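PDB 5M6G: beta-glucosidase from Saccharopolyspora erythraea D, which probably hydrolyses terminal, non-reducing beta-D-glucosyl residues with release of beta-D-glucose, as a member of glycosyl hydrolase family 3. Local coordinates for residues A[140-145]-A[562-567]; A[439-444]-A[458-463]; A[451-456]-A[502-507]; A[535-540]-A[557-562]. All blocks are in the same frame, centred on the assembly; numbering follows the deposited sequence.

Interaction 1: residues A[140-145]-A[562-567]; sequences ATIYPH and PGSEGQ
I142 and S564 meet where a loop of the N-terminal family 3 domain, which belongs to the TIM-barrel clan, runs against a loop of the C-terminal domain, so this buried contact is part of the domain interface. Two hydrogen bonds join them in opposite senses: S564 N donates a hydrogen bond to I142 O at 2.9 Å, nearly straight at 166°, and I142 N donates one to S564 OG at 3.1 Å. The serine can take the second because OG stands between its own backbone N and carbonyl carbon (chi1 52°). An alanine here would probably leave I142 N without this acceptor inside a buried interface. The carbon side of I142 closes in as well, CG2 lying 3.7 Å from G563 CA. G563 itself leaves no room for a side chain, since a CB would run into I142 O and its backbone angles already call for glycine. Further along, P144 sets CG 3.3 Å from P562 O.

The second shell holds both loops in place. E565 OE2 makes a salt bridge with R402, G563 O accepts from Q444 NE2, and T141 OG1 is hydrogen-bonded to E168 OE2 while T141 CG2 sits over one face of the Y143 ring, toward its rim. Between the loops lies a water held by three hydrogen bonds: it donates to I142 O at 2.7 Å and to P562 O at 2.7 Å, and accepts from E565 N at 3.0 Å.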
loop_
_atom_site.group_PDB
_atom_site.type_symbol
_atom_site.label_atom_id
_atom_site.label_comp_id
_atom_site.label_asym_id
_atom_site.label_seq_id
_atom_site.Cartn_x
_atom_site.Cartn_y
_atom_site.Cartn_z
ATOM N N ALA A 140 14.616 -2.691 5.211
ATOM C CA ALA A 140 13.517 -2.070 5.929
ATOM C C ALA A 140 12.525 -3.130 6.391
ATOM O O ALA A 140 12.368 -4.176 5.757
ATOM C CB ALA A 140 12.805 -1.050 5.039
ATOM N N THR A 141 11.848 -2.842 7.498
ATOM C CA THR A 141 10.818 -3.732 8.025
ATOM C C THR A 141 9.669 -3.860 7.033
ATOM O O THR A 141 9.170 -2.854 6.526
ATOM C CB THR A 141 10.288 -3.178 9.348
ATOM O OG1 THR A 141 11.384 -2.826 10.202
ATOM C CG2 THR A 141 9.404 -4.196 10.045
ATOM N N ILE A 142 9.231 -5.091 6.770
ATOM C CA ILE A 142 8.114 -5.328 5.856
ATOM C C ILE A 142 6.926 -5.829 6.669
ATOM O O ILE A 142 6.949 -6.941 7.217
ATOM C CB ILE A 142 8.483 -6.306 4.733
ATOM C CG1 ILE A 142 9.697 -5.783 3.937
ATOM C CG2 ILE A 142 7.269 -6.551 3.821
ATOM C CD1 ILE A 142 9.474 -4.426 3.278
ATOM N N TYR A 143 5.882 -5.006 6.743
ATOM C CA TYR A 143 4.683 -5.272 7.521
ATOM C C TYR A 143 3.692 -6.080 6.698
ATOM O O TYR A 143 3.799 -6.140 5.468
ATOM C CB TYR A 143 4.061 -3.944 7.988
ATOM C CG TYR A 143 4.970 -3.214 8.959
ATOM C CD1 TYR A 143 4.999 -3.559 10.312
ATOM C CD2 TYR A 143 5.832 -2.222 8.517
ATOM C CE1 TYR A 143 5.861 -2.918 11.199
ATOM C CE2 TYR A 143 6.686 -1.564 9.392
ATOM C CZ TYR A 143 6.704 -1.922 10.727
ATOM O OH TYR A 143 7.557 -1.277 11.593
ATOM N N PRO A 144 2.741 -6.756 7.347
ATOM C CA PRO A 144 1.672 -7.416 6.588
ATOM C C PRO A 144 0.980 -6.425 5.663
ATOM O O PRO A 144 0.827 -5.244 5.991
ATOM C CB PRO A 144 0.723 -7.924 7.678
ATOM C CG PRO A 144 1.612 -8.130 8.881
ATOM C CD PRO A 144 2.610 -6.984 8.797
ATOM N N HIS A 145 0.582 -6.905 4.491
ATOM C CA HIS A 145 -0.216 -6.052 3.625
ATOM C C HIS A 145 -1.575 -5.764 4.269
ATOM O O HIS A 145 -1.996 -6.410 5.241
ATOM C CB HIS A 145 -0.391 -6.683 2.244
ATOM C CG HIS A 145 0.706 -6.343 1.278
ATOM N ND1 HIS A 145 1.003 -5.046 0.905
ATOM C CD2 HIS A 145 1.584 -7.135 0.615
ATOM C CE1 HIS A 145 2.001 -5.055 0.039
ATOM N NE2 HIS A 145 2.379 -6.312 -0.148
ATOM N N PRO A 562 2.181 -11.836 5.046
ATOM C CA PRO A 562 2.569 -11.334 6.374
ATOM C C PRO A 562 3.814 -10.473 6.404
ATOM O O PRO A 562 4.032 -9.787 7.408
ATOM C CB PRO A 562 2.782 -12.622 7.192
ATOM C CG PRO A 562 3.046 -13.685 6.177
ATOM C CD PRO A 562 2.251 -13.303 4.950
ATOM N N GLY A 563 4.639 -10.483 5.363
ATOM C CA GLY A 563 5.796 -9.613 5.351
ATOM C C GLY A 563 7.074 -10.276 5.827
ATOM O O GLY A 563 7.250 -11.488 5.677
ATOM N N SER A 564 7.981 -9.493 6.405
ATOM C CA SER A 564 9.301 -10.029 6.718
ATOM C C SER A 564 9.324 -10.915 7.958
ATOM O O SER A 564 10.239 -11.730 8.089
ATOM C CB SER A 564 10.308 -8.883 6.878
ATOM O OG SER A 564 9.836 -7.923 7.795
ATOM N N GLU A 565 8.346 -10.808 8.857
ATOM C CA GLU A 565 8.433 -11.522 10.135
ATOM C C GLU A 565 7.575 -12.790 10.104
ATOM O O GLU A 565 6.542 -12.907 10.764
ATOM C CB GLU A 565 8.046 -10.592 11.281
ATOM C CG GLU A 565 8.848 -9.287 11.287
ATOM C CD GLU A 565 10.342 -9.511 11.048
ATOM O OE1 GLU A 565 10.945 -10.370 11.727
ATOM O OE2 GLU A 565 10.918 -8.830 10.177
ATOM N N GLY A 566 8.056 -13.776 9.341
ATOM C CA GLY A 566 7.306 -15.017 9.178
ATOM C C GLY A 566 7.091 -15.788 10.465
ATOM O O GLY A 566 6.166 -16.616 10.537
ATOM N N GLN A 567 7.914 -15.533 11.488
ATOM C CA GLN A 567 7.785 -16.265 12.744
ATOM C C GLN A 567 6.439 -16.015 13.432
ATOM O O GLN A 567 6.011 -16.836 14.254
ATOM C CB GLN A 567 8.958 -15.908 13.667
ATOM C CG GLN A 567 8.970 -14.476 14.163
ATOM C CD GLN A 567 9.678 -13.455 13.244
ATOM O OE1 GLN A 567 9.816 -13.653 12.032
ATOM N NE2 GLN A 567 10.130 -12.350 13.845
HETATM O O HOH W 1 6.065 -8.872 8.958
#

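Interaction 2: residues A[439-444]-A[458-463]; sequences DDIGNQ and DITEGT. With MG (magnesium ion), chain G.
I441, in the first turn of a short helix, points its branched side chain into the curve of the 458-463 loop. CG1, CG2 and CD1 each meet a different part of that loop. CG1, beside the backbone N (chi1 -65°), faces D458 OD1 at 3.7 Å, while CG2, anti to the backbone N, lies 3.6 Å from T460 O and also near T460 CG2, the I441 and T460 side chains crossing at about a right angle. CD1 reaches 3.5 Å from both G462 C and T463 N. I459 answers from the loop: CD1 rests 3.6 Å from G442 CA, where a side chain on the glycine would be tight. At the far end Q444, extended beyond CG, sends NE2 to T463 O at 2.9 Å and 167°; the acceptor lies in the amide plane, but the amide nitrogen stands above the carbonyl plane. The same NE2 is hydrogen-bonded to G563 O. D440 caps the helix start, its OD1 accepting from N443 N. The loop also offers G462 O to a magnesium ion at 2.2 Å. Five waters complete the six ligands, and one of them donates to D458 OD2, an outer-sphere role typical of a largely hydrated magnesium site on a loop.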
loop_
_atom_site.group_PDB
_atom_site.type_symbol
_atom_site.label_atom_id
_atom_site.label_comp_id
_atom_site.label_asym_id
_atom_site.label_seq_id
_atom_site.Cartn_x
_atom_site.Cartn_y
_atom_site.Cartn_z
ATOM N N ASP A 439 8.997 -21.266 2.657
ATOM C CA ASP A 439 10.380 -20.881 2.920
ATOM C C ASP A 439 10.806 -19.820 1.909
ATOM O O ASP A 439 11.794 -19.959 1.193
ATOM C CB ASP A 439 11.308 -22.098 2.843
ATOM C CG ASP A 439 12.715 -21.804 3.349
ATOM O OD1 ASP A 439 12.861 -20.976 4.267
ATOM O OD2 ASP A 439 13.680 -22.420 2.841
ATOM N N ASP A 440 10.058 -18.719 1.841
ATOM C CA ASP A 440 10.302 -17.759 0.766
ATOM C C ASP A 440 9.897 -16.374 1.258
ATOM O O ASP A 440 8.706 -16.065 1.340
ATOM C CB ASP A 440 9.546 -18.157 -0.494
ATOM C CG ASP A 440 10.066 -17.453 -1.734
ATOM O OD1 ASP A 440 9.894 -16.220 -1.845
ATOM O OD2 ASP A 440 10.644 -18.135 -2.606
ATOM N N ILE A 441 10.902 -15.553 1.579
ATOM C CA ILE A 441 10.658 -14.193 2.054
ATOM C C ILE A 441 9.826 -13.421 1.044
ATOM O O ILE A 441 8.864 -12.725 1.400
ATOM C CB ILE A 441 11.998 -13.485 2.328
ATOM C CG1 ILE A 441 12.734 -14.166 3.484
ATOM C CG2 ILE A 441 11.779 -12.003 2.577
ATOM C CD1 ILE A 441 12.073 -13.956 4.829
ATOM N N GLY A 442 10.187 -13.524 -0.234
ATOM C CA GLY A 442 9.498 -12.727 -1.238
ATOM C C GLY A 442 8.056 -13.160 -1.439
ATOM O O GLY A 442 7.164 -12.323 -1.580
ATOM N N ASN A 443 7.803 -14.473 -1.461
ATOM C CA ASN A 443 6.419 -14.933 -1.594
ATOM C C ASN A 443 5.583 -14.521 -0.387
ATOM O O ASN A 443 4.421 -14.122 -0.533
ATOM C CB ASN A 443 6.358 -16.450 -1.784
ATOM C CG ASN A 443 6.892 -16.904 -3.136
ATOM O OD1 ASN A 443 7.114 -16.094 -4.039
ATOM N ND2 ASN A 443 7.108 -18.218 -3.274
ATOM N N GLN A 444 6.152 -14.608 0.818
ATOM C CA GLN A 444 5.377 -14.237 1.996
ATOM C C GLN A 444 5.199 -12.729 2.095
ATOM O O GLN A 444 4.321 -12.266 2.822
ATOM C CB GLN A 444 6.028 -14.790 3.270
ATOM C CG GLN A 444 7.242 -14.001 3.786
ATOM C CD GLN A 444 7.945 -14.700 4.942
ATOM O OE1 GLN A 444 8.059 -15.930 4.959
ATOM N NE2 GLN A 444 8.435 -13.918 5.909
ATOM N N ASP A 458 14.904 -14.840 -1.476
ATOM C CA ASP A 458 15.376 -14.148 -0.278
ATOM C C ASP A 458 15.716 -12.701 -0.634
ATOM O O ASP A 458 16.874 -12.296 -0.713
ATOM C CB ASP A 458 16.576 -14.877 0.315
ATOM C CG ASP A 458 16.776 -14.563 1.775
ATOM O OD1 ASP A 458 16.140 -13.610 2.256
ATOM O OD2 ASP A 458 17.563 -15.263 2.448
ATOM N N ILE A 459 14.661 -11.904 -0.835
ATOM C CA ILE A 459 14.839 -10.577 -1.416
ATOM C C ILE A 459 15.103 -9.483 -0.394
ATOM O O ILE A 459 15.493 -8.371 -0.785
ATOM C CB ILE A 459 13.612 -10.193 -2.263
ATOM C CG1 ILE A 459 12.354 -10.119 -1.394
ATOM C CG2 ILE A 459 13.422 -11.200 -3.380
ATOM C CD1 ILE A 459 11.095 -9.623 -2.198
ATOM N N THR A 460 14.890 -9.740 0.892
ATOM C CA THR A 460 15.229 -8.757 1.915
ATOM C C THR A 460 15.332 -9.480 3.247
ATOM O O THR A 460 15.059 -10.680 3.348
ATOM C CB THR A 460 14.204 -7.609 1.979
ATOM O OG1 THR A 460 14.699 -6.564 2.829
ATOM C CG2 THR A 460 12.854 -8.109 2.513
ATOM N N GLU A 461 15.732 -8.735 4.275
ATOM C CA GLU A 461 16.003 -9.352 5.567
ATOM C C GLU A 461 14.703 -9.719 6.265
ATOM O O GLU A 461 13.760 -8.921 6.324
ATOM C CB GLU A 461 16.850 -8.428 6.439
ATOM C CG GLU A 461 18.206 -8.130 5.818
ATOM C CD GLU A 461 19.036 -7.129 6.610
ATOM O OE1 GLU A 461 18.448 -6.285 7.319
ATOM O OE2 GLU A 461 20.283 -7.177 6.510
ATOM N N GLY A 462 14.646 -10.941 6.777
ATOM C CA GLY A 462 13.468 -11.392 7.477
ATOM C C GLY A 462 13.605 -12.858 7.829
ATOM O O GLY A 462 14.687 -13.446 7.735
ATOM N N THR A 463 12.494 -13.417 8.268
ATOM C CA THR A 463 12.418 -14.801 8.713
ATOM C C THR A 463 11.291 -15.490 7.957
ATOM O O THR A 463 10.166 -14.983 7.943
ATOM C CB THR A 463 12.152 -14.870 10.222
ATOM O OG1 THR A 463 13.218 -14.216 10.933
ATOM C CG2 THR A 463 12.004 -16.325 10.675
HETATM MG MG MG G . 16.257 -14.106 6.403
HETATM O O HOH W 2 17.803 -14.822 5.095
HETATM O O HOH W 3 17.337 -12.230 6.919
HETATM O O HOH W 4 15.658 -12.970 4.459
HETATM O O HOH W 5 17.006 -15.003 8.136
HETATM O O HOH W 6 15.157 -15.717 5.833
#

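Interaction 3: residues A[451-456]-A[502-507]; sequences SWQGSS and PYAEFE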
loop_
_atom_site.group_PDB
_atom_site.type_symbol
_atom_site.label_atom_id
_atom_site.label_comp_id
_atom_site.label_asym_id
_atom_site.label_seq_id
_atom_site.Cartn_x
_atom_site.Cartn_y
_atom_site.Cartn_z
ATOM N N SER A 451 11.017 -4.700 -5.328
ATOM C CA SER A 451 10.516 -4.407 -6.664
ATOM C C SER A 451 9.032 -4.042 -6.619
ATOM O O SER A 451 8.375 -4.125 -5.582
ATOM C CB SER A 451 10.717 -5.604 -7.588
ATOM O OG SER A 451 9.874 -6.665 -7.185
ATOM N N TRP A 452 8.509 -3.639 -7.779
ATOM C CA TRP A 452 7.098 -3.266 -7.902
ATOM C C TRP A 452 6.185 -4.485 -7.779
ATOM O O TRP A 452 5.276 -4.524 -6.939
ATOM C CB TRP A 452 6.886 -2.566 -9.249
ATOM C CG TRP A 452 5.463 -2.308 -9.619
ATOM C CD1 TRP A 452 4.467 -1.845 -8.809
ATOM C CD2 TRP A 452 4.871 -2.508 -10.909
ATOM N NE1 TRP A 452 3.293 -1.736 -9.519
ATOM C CE2 TRP A 452 3.516 -2.138 -10.810
ATOM C CE3 TRP A 452 5.361 -2.963 -12.140
ATOM C CZ2 TRP A 452 2.640 -2.205 -11.896
ATOM C CZ3 TRP A 452 4.490 -3.025 -13.218
ATOM C CH2 TRP A 452 3.146 -2.650 -13.086
ATOM N N GLN A 453 6.401 -5.487 -8.624
ATOM C CA GLN A 453 5.569 -6.688 -8.599
ATOM C C GLN A 453 5.878 -7.605 -7.424
ATOM O O GLN A 453 5.123 -8.564 -7.189
ATOM C CB GLN A 453 5.747 -7.471 -9.894
ATOM C CG GLN A 453 5.149 -6.808 -11.101
ATOM C CD GLN A 453 3.642 -6.736 -10.999
ATOM O OE1 GLN A 453 2.981 -7.735 -10.706
ATOM N NE2 GLN A 453 3.092 -5.553 -11.216
ATOM N N GLY A 454 6.956 -7.340 -6.687
ATOM C CA GLY A 454 7.512 -8.342 -5.798
ATOM C C GLY A 454 8.164 -9.456 -6.602
ATOM O O GLY A 454 8.145 -9.474 -7.828
ATOM N N SER A 455 8.754 -10.410 -5.880
ATOM C CA SER A 455 9.385 -11.555 -6.527
ATOM C C SER A 455 9.619 -12.635 -5.485
ATOM O O SER A 455 9.567 -12.383 -4.281
ATOM C CB SER A 455 10.704 -11.176 -7.198
ATOM O OG SER A 455 11.636 -10.741 -6.235
ATOM N N SER A 456 9.904 -13.841 -5.972
ATOM C CA SER A 456 10.211 -14.967 -5.107
ATOM C C SER A 456 11.682 -14.962 -4.704
ATOM O O SER A 456 12.548 -14.476 -5.433
ATOM C CB SER A 456 9.869 -16.281 -5.811
ATOM O OG SER A 456 8.496 -16.330 -6.155
ATOM N N PRO A 502 4.030 -13.305 -5.804
ATOM C CA PRO A 502 3.795 -11.855 -5.707
ATOM C C PRO A 502 3.280 -11.226 -6.996
ATOM O O PRO A 502 3.639 -11.628 -8.105
ATOM C CB PRO A 502 5.178 -11.296 -5.347
ATOM C CG PRO A 502 5.891 -12.441 -4.666
ATOM C CD PRO A 502 5.407 -13.662 -5.393
ATOM N N TYR A 503 2.441 -10.203 -6.831
ATOM C CA TYR A 503 1.926 -9.424 -7.952
ATOM C C TYR A 503 1.523 -8.045 -7.439
ATOM O O TYR A 503 1.399 -7.823 -6.233
ATOM C CB TYR A 503 0.725 -10.113 -8.607
ATOM C CG TYR A 503 -0.345 -10.464 -7.599
ATOM C CD1 TYR A 503 -1.279 -9.517 -7.185
ATOM C CD2 TYR A 503 -0.403 -11.738 -7.039
ATOM C CE1 TYR A 503 -2.251 -9.828 -6.250
ATOM C CE2 TYR A 503 -1.369 -12.063 -6.104
ATOM C CZ TYR A 503 -2.291 -11.099 -5.713
ATOM O OH TYR A 503 -3.242 -11.410 -4.775
ATOM N N ALA A 504 1.276 -7.130 -8.376
ATOM C CA ALA A 504 0.752 -5.815 -8.026
ATOM C C ALA A 504 -0.076 -5.278 -9.182
ATOM O O ALA A 504 0.243 -5.513 -10.349
ATOM C CB ALA A 504 1.868 -4.810 -7.687
ATOM N N GLU A 505 -1.125 -4.539 -8.836
ATOM C CA GLU A 505 -2.002 -3.810 -9.781
ATOM C C GLU A 505 -2.557 -4.808 -10.802
ATOM O O GLU A 505 -2.880 -5.951 -10.436
ATOM C CB GLU A 505 -1.258 -2.627 -10.388
ATOM C CG GLU A 505 -0.544 -1.749 -9.367
ATOM C CD GLU A 505 0.018 -0.470 -9.983
ATOM O OE1 GLU A 505 -0.634 0.101 -10.880
ATOM O OE2 GLU A 505 1.116 -0.044 -9.566
ATOM N N PHE A 506 -2.655 -4.409 -12.075
ATOM C CA PHE A 506 -3.378 -5.189 -13.075
ATOM C C PHE A 506 -2.746 -6.555 -13.316
ATOM O O PHE A 506 -3.442 -7.487 -13.737
ATOM C CB PHE A 506 -3.461 -4.394 -14.386
ATOM C CG PHE A 506 -2.128 -3.882 -14.866
ATOM C CD1 PHE A 506 -1.643 -2.663 -14.425
ATOM C CD2 PHE A 506 -1.363 -4.630 -15.747
ATOM C CE1 PHE A 506 -0.411 -2.192 -14.856
ATOM C CE2 PHE A 506 -0.132 -4.170 -16.188
ATOM C CZ PHE A 506 0.345 -2.951 -15.741
ATOM N N GLU A 507 -1.439 -6.703 -13.066
ATOM C CA GLU A 507 -0.816 -8.015 -13.235
ATOM C C GLU A 507 -1.424 -9.062 -12.308
ATOM O O GLU A 507 -1.287 -10.263 -12.564
ATOM C CB GLU A 507 0.700 -7.934 -13.002
ATOM C CG GLU A 507 1.416 -7.010 -13.959
ATOM C CD GLU A 507 1.612 -7.623 -15.331
ATOM O OE1 GLU A 507 1.066 -8.718 -15.591
ATOM O OE2 GLU A 507 2.314 -7.008 -16.162
HETATM O O HOH W 7 6.298 -11.205 -9.189
#
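Q453 and W452 carry the hydrogen bonds to A504 and E505. The Q453 amide grips A504 at both ends of the residue: OE1 accepts from A504 N at 2.9 Å, and NE2 donates to A504 O at 3.0 Å, with that oxygen close to the amide plane. This fixes which way the amide is flipped. W452 NE1 donates to E505 OE2 at 2.8 Å, a bent bond (137°) that meets the carboxylate from above its plane, the ring and carboxylate planes standing 77° apart. A water bridges the two loops, donating to G454 O and P502 O.

Among van der Waals and ring contacts, W452 CH2 touches F506 CZ at 3.9 Å, the rings oblique to each other. A504 CB packs 3.5 Å from W452 O. P502 presses CB to 3.3 Å from Q453 O and CG against S455; a CB on G454 would collide with the proline, and its positive phi favours glycine too. Q453 NE2 lies over a face of the W452 indole, toward the rim.

E505, whose OE2 forms a weak hydrogen bond with the bound sorbitol, and the neighbouring W448 line the sugar pocket; W452, edge-to-face with W448, places the 451-456 loop behind them.

Interaction 4: residues A[535-540]-A[557-562]; sequences VVVTVS and LASWLP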
loop_
_atom_site.group_PDB
_atom_site.type_symbol
_atom_site.label_atom_id
_atom_site.label_comp_id
_atom_site.label_asym_id
_atom_site.label_seq_id
_atom_site.Cartn_x
_atom_site.Cartn_y
_atom_site.Cartn_z
ATOM N N VAL A 535 -2.185 -29.529 8.040
ATOM C CA VAL A 535 -2.493 -28.125 8.282
ATOM C C VAL A 535 -2.192 -27.375 6.997
ATOM O O VAL A 535 -1.048 -27.377 6.527
ATOM C CB VAL A 535 -1.647 -27.563 9.437
ATOM C CG1 VAL A 535 -1.908 -26.062 9.634
ATOM C CG2 VAL A 535 -1.895 -28.346 10.729
ATOM N N VAL A 536 -3.192 -26.722 6.427
ATOM C CA VAL A 536 -2.983 -25.934 5.223
ATOM C C VAL A 536 -2.928 -24.461 5.609
ATOM O O VAL A 536 -3.763 -23.969 6.380
ATOM C CB VAL A 536 -4.070 -26.217 4.171
ATOM C CG1 VAL A 536 -3.939 -25.252 3.004
ATOM C CG2 VAL A 536 -3.947 -27.680 3.687
ATOM N N VAL A 537 -1.928 -23.765 5.092
ATOM C CA VAL A 537 -1.715 -22.356 5.377
ATOM C C VAL A 537 -1.726 -21.622 4.047
ATOM O O VAL A 537 -0.905 -21.913 3.173
ATOM C CB VAL A 537 -0.390 -22.130 6.124
ATOM C CG1 VAL A 537 -0.220 -20.649 6.454
ATOM C CG2 VAL A 537 -0.349 -22.983 7.382
ATOM N N THR A 538 -2.673 -20.698 3.872
ATOM C CA THR A 538 -2.746 -19.941 2.629
ATOM C C THR A 538 -1.951 -18.651 2.798
ATOM O O THR A 538 -2.235 -17.848 3.695
ATOM C CB THR A 538 -4.190 -19.639 2.201
ATOM O OG1 THR A 538 -4.890 -18.935 3.238
ATOM C CG2 THR A 538 -4.936 -20.932 1.843
ATOM N N VAL A 539 -0.931 -18.484 1.971
ATOM C CA VAL A 539 -0.238 -17.211 1.813
ATOM C C VAL A 539 -0.770 -16.619 0.518
ATOM O O VAL A 539 -0.452 -17.109 -0.572
ATOM C CB VAL A 539 1.286 -17.390 1.782
ATOM C CG1 VAL A 539 1.993 -16.072 1.375
ATOM C CG2 VAL A 539 1.778 -17.833 3.135
ATOM N N SER A 540 -1.603 -15.587 0.630
ATOM C CA SER A 540 -2.323 -15.086 -0.533
ATOM C C SER A 540 -2.762 -13.658 -0.270
ATOM O O SER A 540 -2.853 -13.224 0.877
ATOM C CB SER A 540 -3.550 -15.949 -0.839
ATOM O OG SER A 540 -4.504 -15.851 0.208
ATOM N N LEU A 557 -5.486 -22.299 7.957
ATOM C CA LEU A 557 -5.101 -21.017 8.533
ATOM C C LEU A 557 -4.802 -20.071 7.384
ATOM O O LEU A 557 -3.995 -20.401 6.508
ATOM C CB LEU A 557 -3.880 -21.167 9.445
ATOM C CG LEU A 557 -3.352 -19.890 10.122
ATOM C CD1 LEU A 557 -4.223 -19.528 11.326
ATOM C CD2 LEU A 557 -1.893 -20.069 10.524
ATOM N N ALA A 558 -5.488 -18.928 7.356
ATOM C CA ALA A 558 -5.254 -17.909 6.334
ATOM C C ALA A 558 -4.218 -16.926 6.864
ATOM O O ALA A 558 -4.438 -16.283 7.895
ATOM C CB ALA A 558 -6.551 -17.181 5.975
ATOM N N SER A 559 -3.092 -16.808 6.165
ATOM C CA SER A 559 -1.989 -15.977 6.626
ATOM C C SER A 559 -1.834 -14.682 5.848
ATOM O O SER A 559 -1.074 -13.809 6.287
ATOM C CB SER A 559 -0.666 -16.756 6.564
ATOM O OG SER A 559 -0.670 -17.814 7.507
ATOM N N TRP A 560 -2.521 -14.539 4.720
ATOM C CA TRP A 560 -2.492 -13.320 3.875
ATOM C C TRP A 560 -1.051 -13.137 3.373
ATOM O O TRP A 560 -0.446 -14.110 2.897
ATOM C CB TRP A 560 -3.083 -12.139 4.622
ATOM C CG TRP A 560 -4.347 -12.485 5.323
ATOM C CD1 TRP A 560 -4.549 -12.534 6.669
ATOM C CD2 TRP A 560 -5.585 -12.882 4.712
ATOM N NE1 TRP A 560 -5.844 -12.929 6.941
ATOM C CE2 TRP A 560 -6.502 -13.141 5.755
ATOM C CE3 TRP A 560 -6.010 -13.023 3.387
ATOM C CZ2 TRP A 560 -7.827 -13.530 5.513
ATOM C CZ3 TRP A 560 -7.324 -13.422 3.146
ATOM C CH2 TRP A 560 -8.217 -13.670 4.210
ATOM N N LEU A 561 -0.492 -11.922 3.420
ATOM C CA LEU A 561 0.877 -11.644 2.979
ATOM C C LEU A 561 1.604 -11.017 4.156
ATOM O O LEU A 561 1.658 -9.780 4.280
ATOM C CB LEU A 561 0.899 -10.724 1.759
ATOM C CG LEU A 561 0.097 -11.257 0.573
ATOM C CD1 LEU A 561 -0.125 -10.159 -0.482
ATOM C CD2 LEU A 561 0.779 -12.485 -0.021
ATOM N N PRO A 562 2.181 -11.836 5.046
ATOM C CA PRO A 562 2.569 -11.334 6.374
ATOM C C PRO A 562 3.814 -10.473 6.404
ATOM O O PRO A 562 4.032 -9.787 7.408
ATOM C CB PRO A 562 2.782 -12.622 7.192
ATOM C CG PRO A 562 3.046 -13.685 6.177
ATOM C CD PRO A 562 2.251 -13.303 4.950
HETATM O O HOH W 8 -4.590 -15.984 3.032
#
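Strands 535-539 and 557-560 run parallel, their axes 4.7 Å apart at closest and 23° off exact alignment, as neighbours in the mixed sheet of the C-terminal domain. V536 O accepts from L557 N, T538 N donates to L557 O, and S559 N donates to T538 O at 2.8 Å, all nearly along the C=O axis. The regular pattern then slips: S540 N bonds to W560 O at 2.9 Å, where a regular continuation would use S559 O.

V537 and L557 share one face of the sheet, which helix 567-573 covers at L557. On the other, T538 OG1, between its backbone N and carbonyl carbon (chi1 57°), stands 3.3 Å from A558 CA. Further along, L561 lays CG 3.6 Å from S540 O and CD2 4.0 Å from V539 CG1. An alanine in place of this leucine would probably open a gap beside the S540 carbonyl and leave V539 CG1 without this neighbour.

Where the pattern slips, a water fills in: it accepts from W560 N at 3.0 Å, donates to S540 OG, and is also hydrogen-bonded to T538 OG1, lying over one face of the W560 indole, toward its rim. S540 OG is hydrogen-bonded to R542 O as well. The chemistry implies that W560 N, with only a weak bond to T538 O, takes the water as its better partner, and that the T538 and S540 hydroxyls hold that water.

Overall arrangement
Interaction 1 spans the chain, pairing a loop before helix 146-152 of the N-terminal domain with one after strand 555-560 of the C-terminal domain; the other three lie nested inside it. Along the chain interactions 2 and 3 interleave their segments, and interaction 4 follows both, sharing P562 with interaction 1. Interactions 1 and 2 have centres about 9 Å apart, and a hydrogen bond from G566 N to T463 O probably ties them. H145 N and L561 O probably join interactions 1 and 4, centres about 13 Å apart. Interaction 2 is the junction, touching 1, 3 and 4: the sheet contact and the domain interface meet there, and interaction 3, joined through N443 and S456, leads on to the sorbitol pocket.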